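Local coordinates for AclR protein (Streptomyces galilaeus, PDB 2GEY), which probably acts as a hydroxylase in the biosynthesis of aromatic polyketide antibiotics, on an alpha+beta barrel of the SnoaL family, at residues E5-C10 with K66-E71; L11-A16 with S23-H28; I33-E38 with V42-M47; E106-F109 with V114-H117. All coordinates share one frame; numbering follows the deposited sequence. Where two conformers were deposited one is given.

Interaction 1: E5-C10 with K66-E71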
loop_
_atom_site.group_PDB
_atom_site.type_symbol
_atom_site.label_atom_id
_atom_site.label_comp_id
_atom_site.label_asym_id
_atom_site.label_seq_id
_atom_site.Cartn_x
_atom_site.Cartn_y
_atom_site.Cartn_z
ATOM N N GLU A 5 -23.578 0.893 -8.932
ATOM C CA GLU A 5 -23.334 0.524 -10.325
ATOM C C GLU A 5 -21.856 0.608 -10.680
ATOM O O GLU A 5 -21.332 -0.251 -11.398
ATOM C CB GLU A 5 -24.158 1.407 -11.258
ATOM C CG GLU A 5 -25.636 1.051 -11.189
ATOM C CD GLU A 5 -26.571 2.175 -11.579
ATOM O OE1 GLU A 5 -26.115 3.302 -11.905
ATOM O OE2 GLU A 5 -27.787 1.897 -11.568
ATOM N N ARG A 6 -21.179 1.638 -10.181
ATOM C CA ARG A 6 -19.751 1.791 -10.451
ATOM C C ARG A 6 -18.941 0.682 -9.766
ATOM O O ARG A 6 -17.992 0.163 -10.357
ATOM C CB ARG A 6 -19.258 3.185 -10.077
ATOM C CG ARG A 6 -19.825 4.257 -11.008
ATOM C CD ARG A 6 -19.291 5.633 -10.703
ATOM N NE ARG A 6 -19.929 6.248 -9.541
ATOM C CZ ARG A 6 -21.103 6.883 -9.559
ATOM N NH1 ARG A 6 -21.810 6.993 -10.670
ATOM N NH2 ARG A 6 -21.583 7.412 -8.439
ATOM N N LYS A 7 -19.320 0.304 -8.548
ATOM C CA LYS A 7 -18.714 -0.876 -7.899
ATOM C C LYS A 7 -18.893 -2.125 -8.758
ATOM O O LYS A 7 -17.935 -2.870 -9.001
ATOM C CB LYS A 7 -19.277 -1.096 -6.499
ATOM C CG LYS A 7 -18.785 -0.046 -5.515
ATOM C CD LYS A 7 -19.101 -0.392 -4.060
ATOM C CE LYS A 7 -20.572 -0.251 -3.722
ATOM N NZ LYS A 7 -20.776 -0.282 -2.225
ATOM N N ALA A 8 -20.108 -2.340 -9.250
ATOM C CA ALA A 8 -20.387 -3.498 -10.105
ATOM C C ALA A 8 -19.512 -3.493 -11.350
ATOM O O ALA A 8 -18.977 -4.534 -11.743
ATOM C CB ALA A 8 -21.865 -3.544 -10.483
ATOM N N LEU A 9 -19.341 -2.329 -11.981
ATOM C CA LEU A 9 -18.485 -2.251 -13.171
ATOM C C LEU A 9 -17.034 -2.582 -12.819
ATOM O O LEU A 9 -16.359 -3.317 -13.539
ATOM C CB LEU A 9 -18.579 -0.876 -13.829
ATOM C CG LEU A 9 -19.914 -0.617 -14.543
ATOM C CD1 LEU A 9 -20.085 0.861 -14.841
ATOM C CD2 LEU A 9 -20.019 -1.466 -15.817
ATOM N N CYS A 10 -16.556 -2.070 -11.691
ATOM C CA CYS A 10 -15.193 -2.401 -11.236
ATOM C C CYS A 10 -15.022 -3.902 -10.993
ATOM O O CYS A 10 -13.984 -4.484 -11.309
ATOM C CB CYS A 10 -14.843 -1.614 -9.973
ATOM S SG CYS A 10 -14.646 0.147 -10.299
ATOM N N LYS A 66 -10.365 -7.740 -1.333
ATOM C CA LYS A 66 -10.442 -7.734 0.126
ATOM C C LYS A 66 -11.405 -6.666 0.623
ATOM O O LYS A 66 -12.060 -6.823 1.668
ATOM C CB LYS A 66 -9.058 -7.491 0.728
ATOM C CG LYS A 66 -7.977 -8.483 0.297
ATOM C CD LYS A 66 -8.315 -9.930 0.614
ATOM C CE LYS A 66 -8.386 -10.211 2.088
ATOM N NZ LYS A 66 -8.495 -11.693 2.369
ATOM N N SER A 67 -11.456 -5.552 -0.094
ATOM C CA SER A 67 -12.395 -4.490 0.233
ATOM C C SER A 67 -12.684 -3.648 -0.998
ATOM O O SER A 67 -11.852 -3.519 -1.887
ATOM C CB SER A 67 -11.858 -3.599 1.365
ATOM O OG SER A 67 -10.998 -2.586 0.868
ATOM N N ILE A 68 -13.892 -3.097 -1.038
ATOM C CA ILE A 68 -14.306 -2.195 -2.104
ATOM C C ILE A 68 -15.058 -1.027 -1.458
ATOM O O ILE A 68 -15.789 -1.209 -0.480
ATOM C CB ILE A 68 -15.113 -2.930 -3.216
ATOM C CG1 ILE A 68 -15.451 -1.971 -4.351
ATOM C CG2 ILE A 68 -16.382 -3.608 -2.671
ATOM C CD1 ILE A 68 -15.862 -2.681 -5.632
ATOM N N MET A 69 -14.810 0.176 -1.959
ATOM C CA MET A 69 -15.384 1.375 -1.394
ATOM C C MET A 69 -15.714 2.304 -2.536
ATOM O O MET A 69 -15.015 2.305 -3.540
ATOM C CB MET A 69 -14.361 2.028 -0.469
ATOM C CG MET A 69 -14.854 3.217 0.293
ATOM S SD MET A 69 -13.558 3.896 1.357
ATOM C CE MET A 69 -13.057 2.413 2.237
ATOM N N ALA A 70 -16.785 3.077 -2.387
ATOM C CA ALA A 70 -17.183 4.047 -3.397
ATOM C C ALA A 70 -17.676 5.330 -2.745
ATOM O O ALA A 70 -18.352 5.292 -1.711
ATOM C CB ALA A 70 -18.252 3.472 -4.286
ATOM N N GLU A 71 -17.322 6.456 -3.358
ATOM C CA GLU A 71 -17.811 7.767 -2.947
ATOM C C GLU A 71 -17.756 8.676 -4.162
ATOM O O GLU A 71 -16.806 8.613 -4.950
ATOM C CB GLU A 71 -16.972 8.351 -1.807
ATOM C CG GLU A 71 -17.632 9.551 -1.102
ATOM C CD GLU A 71 -16.814 10.114 0.066
ATOM O OE1 GLU A 71 -15.616 9.832 0.153
ATOM O OE2 GLU A 71 -17.385 10.848 0.911
HETATM O O HOH W 1 -18.650 -1.051 -0.084
#
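K7, on helix 3-18, lays the aliphatic part of its side chain across I68 and A70, two residues two apart on strand 62-71 whose CB atoms both face the helix. Its CG swings away from the carbonyl carbon and lies beside the backbone N (chi1 -72°), which directs the chain toward the strand. K7 CG then rests 3.8 Å from A70 CB, and K7 CB meets the end of the isoleucine, I68 CD1, at 3.9 Å. The I68 side chain is drawn out toward the helix: CG1 is anti to the backbone N (chi1 -176°) and chi2 is also extended, so CG1 and CD1 run under the lysine at a slant. One methylene further, K7 CD sits 4.0 Å from A70 CB. A bend at chi3 (-72°) turns the remainder of the chain aside from this apolar patch. There K7 NZ donates to a water at 3.1 Å, and the same water donates to I68 O at 2.9 Å, linking side chain to strand backbone. The stronger partner of NZ is E71 of the second subunit, with which it forms a salt bridge; E71 of this chain pairs likewise with K7 of that subunit. The lysine thus has a divided role: its methylenes seal helix against sheet by dispersion contacts, while its charge serves the dimer interface.

Interaction 2: L11-A16 with S23-H28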
loop_
_atom_site.group_PDB
_atom_site.type_symbol
_atom_site.label_atom_id
_atom_site.label_comp_id
_atom_site.label_asym_id
_atom_site.label_seq_id
_atom_site.Cartn_x
_atom_site.Cartn_y
_atom_site.Cartn_z
ATOM N N LEU A 11 -16.041 -4.537 -10.449
ATOM C CA LEU A 11 -15.966 -5.973 -10.214
ATOM C C LEU A 11 -16.021 -6.766 -11.516
ATOM O O LEU A 11 -15.506 -7.880 -11.590
ATOM C CB LEU A 11 -17.045 -6.405 -9.226
ATOM C CG LEU A 11 -16.855 -5.832 -7.813
ATOM C CD1 LEU A 11 -17.998 -6.244 -6.927
ATOM C CD2 LEU A 11 -15.531 -6.293 -7.194
ATOM N N GLU A 12 -16.595 -6.176 -12.561
ATOM C CA GLU A 12 -16.526 -6.786 -13.891
ATOM C C GLU A 12 -15.122 -6.729 -14.466
ATOM O O GLU A 12 -14.685 -7.658 -15.159
ATOM C CB GLU A 12 -17.546 -6.150 -14.847
ATOM C CG GLU A 12 -18.983 -6.532 -14.518
ATOM C CD GLU A 12 -19.164 -8.020 -14.360
ATOM O OE1 GLU A 12 -19.155 -8.736 -15.387
ATOM O OE2 GLU A 12 -19.289 -8.482 -13.199
ATOM N N MET A 13 -14.419 -5.638 -14.187
ATOM C CA MET A 13 -13.020 -5.517 -14.550
ATOM C C MET A 13 -12.162 -6.541 -13.789
ATOM O O MET A 13 -11.305 -7.184 -14.379
ATOM C CB MET A 13 -12.546 -4.082 -14.321
ATOM C CG MET A 13 -13.263 -3.092 -15.208
ATOM S SD MET A 13 -12.850 -1.380 -14.812
ATOM C CE MET A 13 -11.377 -1.166 -15.774
ATOM N N VAL A 14 -12.431 -6.724 -12.500
ATOM C CA VAL A 14 -11.785 -7.802 -11.725
ATOM C C VAL A 14 -12.083 -9.173 -12.357
ATOM O O VAL A 14 -11.179 -10.001 -12.548
ATOM C CB VAL A 14 -12.228 -7.777 -10.234
ATOM C CG1 VAL A 14 -11.699 -8.985 -9.482
ATOM C CG2 VAL A 14 -11.760 -6.495 -9.541
ATOM N N ALA A 15 -13.342 -9.407 -12.710
ATOM C CA ALA A 15 -13.726 -10.681 -13.323
ATOM C C ALA A 15 -12.964 -10.908 -14.627
ATOM O O ALA A 15 -12.552 -12.030 -14.900
ATOM C CB ALA A 15 -15.214 -10.744 -13.564
ATOM N N ALA A 16 -12.768 -9.843 -15.411
ATOM C CA ALA A 16 -12.001 -9.904 -16.651
ATOM C C ALA A 16 -10.559 -10.346 -16.390
ATOM O O ALA A 16 -10.045 -11.227 -17.083
ATOM C CB ALA A 16 -12.025 -8.561 -17.369
ATOM N N SER A 23 -8.959 -7.494 -22.858
ATOM C CA SER A 23 -9.925 -6.693 -23.616
ATOM C C SER A 23 -11.129 -6.312 -22.752
ATOM O O SER A 23 -11.698 -5.231 -22.912
ATOM C CB SER A 23 -10.403 -7.441 -24.874
ATOM O OG SER A 23 -11.398 -8.401 -24.554
ATOM N N GLY A 24 -11.509 -7.203 -21.833
ATOM C CA GLY A 24 -12.628 -6.988 -20.910
ATOM C C GLY A 24 -12.366 -5.960 -19.828
ATOM O O GLY A 24 -13.289 -5.508 -19.154
ATOM N N ILE A 25 -11.097 -5.595 -19.649
ATOM C CA ILE A 25 -10.728 -4.512 -18.756
ATOM C C ILE A 25 -10.707 -3.202 -19.548
ATOM O O ILE A 25 -11.373 -2.229 -19.187
ATOM C CB ILE A 25 -9.327 -4.758 -18.147
ATOM C CG1 ILE A 25 -9.296 -6.091 -17.393
ATOM C CG2 ILE A 25 -8.907 -3.606 -17.246
ATOM C CD1 ILE A 25 -7.931 -6.635 -17.234
ATOM N N ILE A 26 -9.959 -3.185 -20.646
ATOM C CA ILE A 26 -9.709 -1.954 -21.390
ATOM C C ILE A 26 -10.990 -1.399 -22.041
ATOM O O ILE A 26 -11.089 -0.202 -22.329
ATOM C CB ILE A 26 -8.550 -2.172 -22.409
ATOM C CG1 ILE A 26 -7.239 -2.402 -21.641
ATOM C CG2 ILE A 26 -8.408 -0.993 -23.355
ATOM C CD1 ILE A 26 -6.172 -3.144 -22.413
ATOM N N LYS A 27 -11.979 -2.263 -22.258
ATOM C CA LYS A 27 -13.248 -1.804 -22.849
ATOM C C LYS A 27 -13.970 -0.783 -21.964
ATOM O O LYS A 27 -14.840 -0.054 -22.438
ATOM C CB LYS A 27 -14.176 -2.985 -23.139
ATOM C CG LYS A 27 -14.690 -3.697 -21.922
ATOM C CD LYS A 27 -15.474 -4.943 -22.291
ATOM C CE LYS A 27 -16.859 -4.620 -22.774
ATOM N NZ LYS A 27 -17.698 -5.855 -22.850
ATOM N N HIS A 28 -13.613 -0.743 -20.683
ATOM C CA HIS A 28 -14.232 0.182 -19.733
ATOM C C HIS A 28 -13.459 1.483 -19.587
ATOM O O HIS A 28 -13.896 2.391 -18.874
ATOM C CB HIS A 28 -14.365 -0.493 -18.376
ATOM C CG HIS A 28 -15.307 -1.649 -18.380
ATOM N ND1 HIS A 28 -16.665 -1.496 -18.570
ATOM C CD2 HIS A 28 -15.092 -2.980 -18.251
ATOM C CE1 HIS A 28 -17.247 -2.683 -18.528
ATOM N NE2 HIS A 28 -16.314 -3.599 -18.344
#
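The backbones of M13 and I25 come close, CA to CA 4.9 Å, where helix 3-18 meets the short helix 23-26, and A16 faces G24 one turn further on at 5.2 Å. The A16-G24 approach rests on small residues: G24 brings no side chain, and A16 CB settles against its carbonyl carbon, G24 C, at 3.6 Å. The same methyl touches the longer branch of I25, A16 CB to I25 CG1 3.7 Å. M13 fills the other half of the contact. Its chain leaves the helix with CG beside the backbone N (chi1 -64°), and a bend at chi3 (86°) turns the terminal methyl over I25. M13 CE lies 3.8 Å from I25 CG2, the two side chains crossing at about a right angle, and it also approaches I25 O at 3.6 Å. Nearer its root, M13 CG meets the H28 ring at CD2, 3.6 Å away, coming in obliquely. M13 SD is 5.0 Å from the centroid of that ring, again at a slant; the two side chains run antiparallel past one another. K27 CG lies over the rim of one face of the imidazole. Beyond the pair, I25 packs on W17 and on M51 of helix 44-57, while L11 and V14, further round helix 3-18, lie against strands 62-71 and 74-84. H28 leads on to the sheet through a backbone hydrogen bond with V114.

Interaction 3: I33-E38 with V42-M47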
loop_
_atom_site.group_PDB
_atom_site.type_symbol
_atom_site.label_atom_id
_atom_site.label_comp_id
_atom_site.label_asym_id
_atom_site.label_seq_id
_atom_site.Cartn_x
_atom_site.Cartn_y
_atom_site.Cartn_z
ATOM N N ILE A 33 -8.561 8.388 -20.819
ATOM C CA ILE A 33 -8.100 7.913 -19.530
ATOM C C ILE A 33 -6.655 8.327 -19.240
ATOM O O ILE A 33 -5.796 8.348 -20.141
ATOM C CB ILE A 33 -8.238 6.371 -19.416
ATOM C CG1 ILE A 33 -7.998 5.912 -17.975
ATOM C CG2 ILE A 33 -7.285 5.658 -20.383
ATOM C CD1 ILE A 33 -8.392 4.475 -17.734
ATOM N N VAL A 34 -6.410 8.704 -17.988
ATOM C CA VAL A 34 -5.060 8.936 -17.486
ATOM C C VAL A 34 -4.765 7.949 -16.358
ATOM O O VAL A 34 -5.597 7.728 -15.466
ATOM C CB VAL A 34 -4.889 10.381 -16.972
ATOM C CG1 VAL A 34 -3.462 10.621 -16.506
ATOM C CG2 VAL A 34 -5.257 11.358 -18.050
ATOM N N HIS A 35 -3.588 7.343 -16.415
ATOM C CA HIS A 35 -3.133 6.416 -15.393
ATOM C C HIS A 35 -2.018 7.055 -14.583
ATOM O O HIS A 35 -1.114 7.674 -15.151
ATOM C CB HIS A 35 -2.587 5.137 -16.018
ATOM C CG HIS A 35 -3.501 4.497 -17.014
ATOM N ND1 HIS A 35 -4.474 3.591 -16.655
ATOM C CD2 HIS A 35 -3.556 4.597 -18.361
ATOM C CE1 HIS A 35 -5.105 3.177 -17.738
ATOM N NE2 HIS A 35 -4.566 3.771 -18.786
ATOM N N TYR A 36 -2.073 6.885 -13.268
ATOM C CA TYR A 36 -1.035 7.368 -12.373
ATOM C C TYR A 36 -0.498 6.238 -11.503
ATOM O O TYR A 36 -1.251 5.381 -11.029
ATOM C CB TYR A 36 -1.564 8.469 -11.453
ATOM C CG TYR A 36 -2.378 9.543 -12.128
ATOM C CD1 TYR A 36 -3.753 9.413 -12.252
ATOM C CD2 TYR A 36 -1.787 10.698 -12.611
ATOM C CE1 TYR A 36 -4.518 10.392 -12.854
ATOM C CE2 TYR A 36 -2.548 11.687 -13.216
ATOM C CZ TYR A 36 -3.918 11.527 -13.320
ATOM O OH TYR A 36 -4.692 12.497 -13.918
ATOM N N SER A 37 0.810 6.261 -11.279
ATOM C CA SER A 37 1.457 5.358 -10.346
ATOM C C SER A 37 2.649 6.078 -9.720
ATOM O O SER A 37 3.456 6.677 -10.434
ATOM C CB SER A 37 1.902 4.093 -11.079
ATOM O OG SER A 37 2.470 3.170 -10.168
ATOM N N GLU A 38 2.736 6.039 -8.393
ATOM C CA GLU A 38 3.767 6.750 -7.643
ATOM C C GLU A 38 3.780 8.248 -7.978
ATOM O O GLU A 38 4.837 8.871 -8.073
ATOM C CB GLU A 38 5.142 6.101 -7.863
ATOM C CG GLU A 38 5.148 4.608 -7.549
ATOM C CD GLU A 38 6.532 3.985 -7.595
ATOM O OE1 GLU A 38 7.494 4.700 -7.943
ATOM O OE2 GLU A 38 6.653 2.785 -7.271
ATOM N N VAL A 42 1.438 7.380 -16.220
ATOM C CA VAL A 42 1.887 6.240 -16.999
ATOM C C VAL A 42 1.032 6.208 -18.264
ATOM O O VAL A 42 -0.201 6.245 -18.189
ATOM C CB VAL A 42 1.695 4.934 -16.205
ATOM C CG1 VAL A 42 2.087 3.717 -17.041
ATOM C CG2 VAL A 42 2.505 4.983 -14.919
ATOM N N SER A 43 1.667 6.145 -19.429
ATOM C CA SER A 43 0.913 6.125 -20.686
ATOM C C SER A 43 0.053 4.864 -20.777
ATOM O O SER A 43 0.404 3.828 -20.222
ATOM C CB SER A 43 1.854 6.205 -21.894
ATOM O OG SER A 43 2.562 4.993 -22.052
ATOM N N SER A 44 -1.076 4.956 -21.472
ATOM C CA SER A 44 -1.929 3.787 -21.688
ATOM C C SER A 44 -1.159 2.692 -22.426
ATOM O O SER A 44 -1.325 1.510 -22.138
ATOM C CB SER A 44 -3.187 4.161 -22.471
ATOM O OG SER A 44 -4.116 4.844 -21.651
ATOM N N ALA A 45 -0.308 3.100 -23.364
ATOM C CA ALA A 45 0.552 2.168 -24.097
ATOM C C ALA A 45 1.428 1.367 -23.140
ATOM O O ALA A 45 1.519 0.145 -23.247
ATOM C CB ALA A 45 1.411 2.912 -25.099
ATOM N N ASP A 46 2.056 2.055 -22.189
ATOM C CA ASP A 46 2.921 1.394 -21.221
ATOM C C ASP A 46 2.103 0.544 -20.249
ATOM O O ASP A 46 2.529 -0.542 -19.864
ATOM C CB ASP A 46 3.767 2.418 -20.457
ATOM C CG ASP A 46 4.876 3.027 -21.319
ATOM O OD1 ASP A 46 5.000 2.660 -22.506
ATOM O OD2 ASP A 46 5.623 3.877 -20.806
ATOM N N MET A 47 0.931 1.039 -19.864
ATOM C CA MET A 47 0.057 0.301 -18.957
ATOM C C MET A 47 -0.344 -1.039 -19.573
ATOM O O MET A 47 -0.229 -2.087 -18.932
ATOM C CB MET A 47 -1.186 1.129 -18.641
ATOM C CG MET A 47 -2.093 0.521 -17.578
ATOM S SD MET A 47 -1.289 0.217 -15.986
ATOM C CE MET A 47 -0.409 1.748 -15.742
HETATM O O HOH W 2 -3.520 7.297 -21.034
HETATM O O HOH W 3 -1.969 8.088 -18.788
#
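S44 OG is held by two partners: H35 NE2 at 3.1 Å, where either could be the donor, and a water at 2.6 Å. That water donates to I33 O at 2.7 Å, so one hydroxyl joins the first turn of helix 44-57 both to a strand side chain and to a strand carbonyl. The hydroxyl lies at the edge of the imidazole and in its plane but is shifted toward CD2, which bends the bond away from the axis of the ring nitrogen. The ring is sandwiched: I33 CG1 lies over the rim of one face, and M47 CG stands over the centre of the other in a CH-pi contact, 4.0 Å from the centroid. M47 reaches it with CG anti to its backbone N (chi1 -173°), then folds back at chi2 and chi3 until CE touches H35 CB at 4.0 Å. The other ring nitrogen, H35 ND1, hydrogen-bonds to H117 ND1. Along the backbone, V42 N donates to H35 O at 2.8 Å, while a second water accepts from H35 N at 3.0 Å and donates to V42 O. S43 OG caps the helix by accepting from D46 N. Further along strand 33-37, S37 CB packs on V42 CG2. Here the chain turns back from strand 33-37 through the short edge strand 40-42 into helix 44-57; on its other flank strand 33-37 pairs with strand 113-122, and S37 OG bonds to D119 there.

Interaction 4: E106-F109 with V114-H117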
loop_
_atom_site.group_PDB
_atom_site.type_symbol
_atom_site.label_atom_id
_atom_site.label_comp_id
_atom_site.label_asym_id
_atom_site.label_seq_id
_atom_site.Cartn_x
_atom_site.Cartn_y
_atom_site.Cartn_z
ATOM N N GLU A 106 -7.623 2.722 -7.551
ATOM C CA GLU A 106 -8.644 3.742 -7.417
ATOM C C GLU A 106 -9.020 4.186 -8.817
ATOM O O GLU A 106 -8.145 4.443 -9.643
ATOM C CB GLU A 106 -8.139 4.907 -6.562
ATOM C CG GLU A 106 -9.178 5.979 -6.274
ATOM C CD GLU A 106 -8.641 7.126 -5.439
ATOM O OE1 GLU A 106 -7.522 7.018 -4.876
ATOM O OE2 GLU A 106 -9.358 8.145 -5.327
ATOM N N LEU A 107 -10.323 4.284 -9.070
ATOM C CA LEU A 107 -10.847 4.608 -10.393
ATOM C C LEU A 107 -11.868 5.731 -10.296
ATOM O O LEU A 107 -12.681 5.749 -9.374
ATOM C CB LEU A 107 -11.521 3.381 -11.017
ATOM C CG LEU A 107 -10.680 2.127 -11.275
ATOM C CD1 LEU A 107 -11.546 1.076 -11.936
ATOM C CD2 LEU A 107 -9.459 2.424 -12.129
ATOM N N ARG A 108 -11.818 6.665 -11.241
ATOM C CA ARG A 108 -12.824 7.719 -11.347
ATOM C C ARG A 108 -13.561 7.542 -12.672
ATOM O O ARG A 108 -12.928 7.343 -13.719
ATOM C CB ARG A 108 -12.200 9.119 -11.262
ATOM C CG ARG A 108 -13.255 10.225 -11.192
ATOM C CD ARG A 108 -12.660 11.572 -10.904
ATOM N NE ARG A 108 -12.025 12.147 -12.080
ATOM C CZ ARG A 108 -12.662 12.812 -13.044
ATOM N NH1 ARG A 108 -13.984 12.968 -13.032
ATOM N NH2 ARG A 108 -11.964 13.312 -14.052
ATOM N N PHE A 109 -14.891 7.632 -12.616
ATOM C CA PHE A 109 -15.761 7.384 -13.768
ATOM C C PHE A 109 -16.397 8.656 -14.294
ATOM O O PHE A 109 -16.758 9.539 -13.520
ATOM C CB PHE A 109 -16.904 6.441 -13.378
ATOM C CG PHE A 109 -16.479 5.012 -13.203
ATOM C CD1 PHE A 109 -15.839 4.608 -12.038
ATOM C CD2 PHE A 109 -16.718 4.074 -14.206
ATOM C CE1 PHE A 109 -15.430 3.292 -11.876
ATOM C CE2 PHE A 109 -16.325 2.754 -14.045
ATOM C CZ PHE A 109 -15.673 2.369 -12.877
ATOM N N VAL A 114 -13.939 4.709 -17.275
ATOM C CA VAL A 114 -12.870 5.120 -16.368
ATOM C C VAL A 114 -12.045 6.230 -17.036
ATOM O O VAL A 114 -11.486 6.021 -18.115
ATOM C CB VAL A 114 -11.955 3.933 -16.012
ATOM C CG1 VAL A 114 -10.831 4.367 -15.083
ATOM C CG2 VAL A 114 -12.776 2.807 -15.386
ATOM N N VAL A 115 -11.969 7.396 -16.393
ATOM C CA VAL A 115 -11.182 8.527 -16.901
ATOM C C VAL A 115 -9.862 8.766 -16.149
ATOM O O VAL A 115 -8.940 9.436 -16.665
ATOM C CB VAL A 115 -12.009 9.834 -16.921
ATOM C CG1 VAL A 115 -13.167 9.709 -17.893
ATOM C CG2 VAL A 115 -12.492 10.204 -15.527
ATOM N N GLU A 116 -9.781 8.246 -14.927
ATOM C CA GLU A 116 -8.557 8.305 -14.138
ATOM C C GLU A 116 -8.396 7.018 -13.363
ATOM O O GLU A 116 -9.377 6.468 -12.839
ATOM C CB GLU A 116 -8.565 9.492 -13.163
ATOM C CG GLU A 116 -8.424 10.849 -13.835
ATOM C CD GLU A 116 -8.273 11.983 -12.839
ATOM O OE1 GLU A 116 -9.275 12.329 -12.181
ATOM O OE2 GLU A 116 -7.160 12.552 -12.733
ATOM N N HIS A 117 -7.144 6.574 -13.270
ATOM C CA HIS A 117 -6.792 5.334 -12.610
ATOM C C HIS A 117 -5.510 5.555 -11.801
ATOM O O HIS A 117 -4.491 5.948 -12.365
ATOM C CB HIS A 117 -6.626 4.250 -13.685
ATOM C CG HIS A 117 -5.916 3.021 -13.220
ATOM N ND1 HIS A 117 -4.910 2.428 -13.952
ATOM C CD2 HIS A 117 -6.057 2.274 -12.098
ATOM C CE1 HIS A 117 -4.466 1.365 -13.304
ATOM N NE2 HIS A 117 -5.145 1.249 -12.178
#
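R108 and E116 form a cross-strand salt bridge in the antiparallel hairpin of strands 98-110 and 113-122, at a classic beta bulge where V115 and E116 both face R108. At the start of the arginine, R108 CB packs on E116 CB at 4.1 Å. CG is anti to the backbone N (chi1 -173°), and the bend at chi3 turns the head back across the neighbouring strand. R108 CD passes 3.7 Å from E116 OE1. Next, NE donates to that oxygen at 2.8 Å, close to the guanidinium plane and on its anti lone pair, with the carboxylate plane turned 80° from the guanidinium. NH2 adds only a weak bond to OE1, while V115 CG2 covers one guanidinium face, 3.6 Å from R108 CZ. The other oxygen, E116 OE2, bonds to Y36 OH, so the carboxylate is gripped from two strands. In the backbone, R108 O takes V115 N at 2.8 Å and, weakly, E116 N. L107, F109, V114 and H117 share the opposite face of the sheet, where L107 and F109 pack on helix 3-18 and V114 CG2 stands over the F109 ring, 4.1 Å from its centroid.

In the fold
Helix 3-18 carries interaction 1 and, within its span of chain, interaction 2, their centres about 13 Å apart. Interaction 3 follows, also within that span, and interaction 4 comes last. Interactions 1, 3 and 4 reach one mixed sheet, 1 and 3 involving its outermost strands, 62-71 and 40-42. Interaction 4 lies about 11 Å from each, centre to centre: C10 packs on L107 and F109, and Y36 N bonds to H117 O. It meets interaction 2 through H28 O and V114 N. In this NTF2-clan fold interactions 1 and 2 set helix 3-18 beside the sheet and helix 23-26, interaction 3 leads into helix 44-57, and residues of 1, 3 and 4 also reach the second subunit.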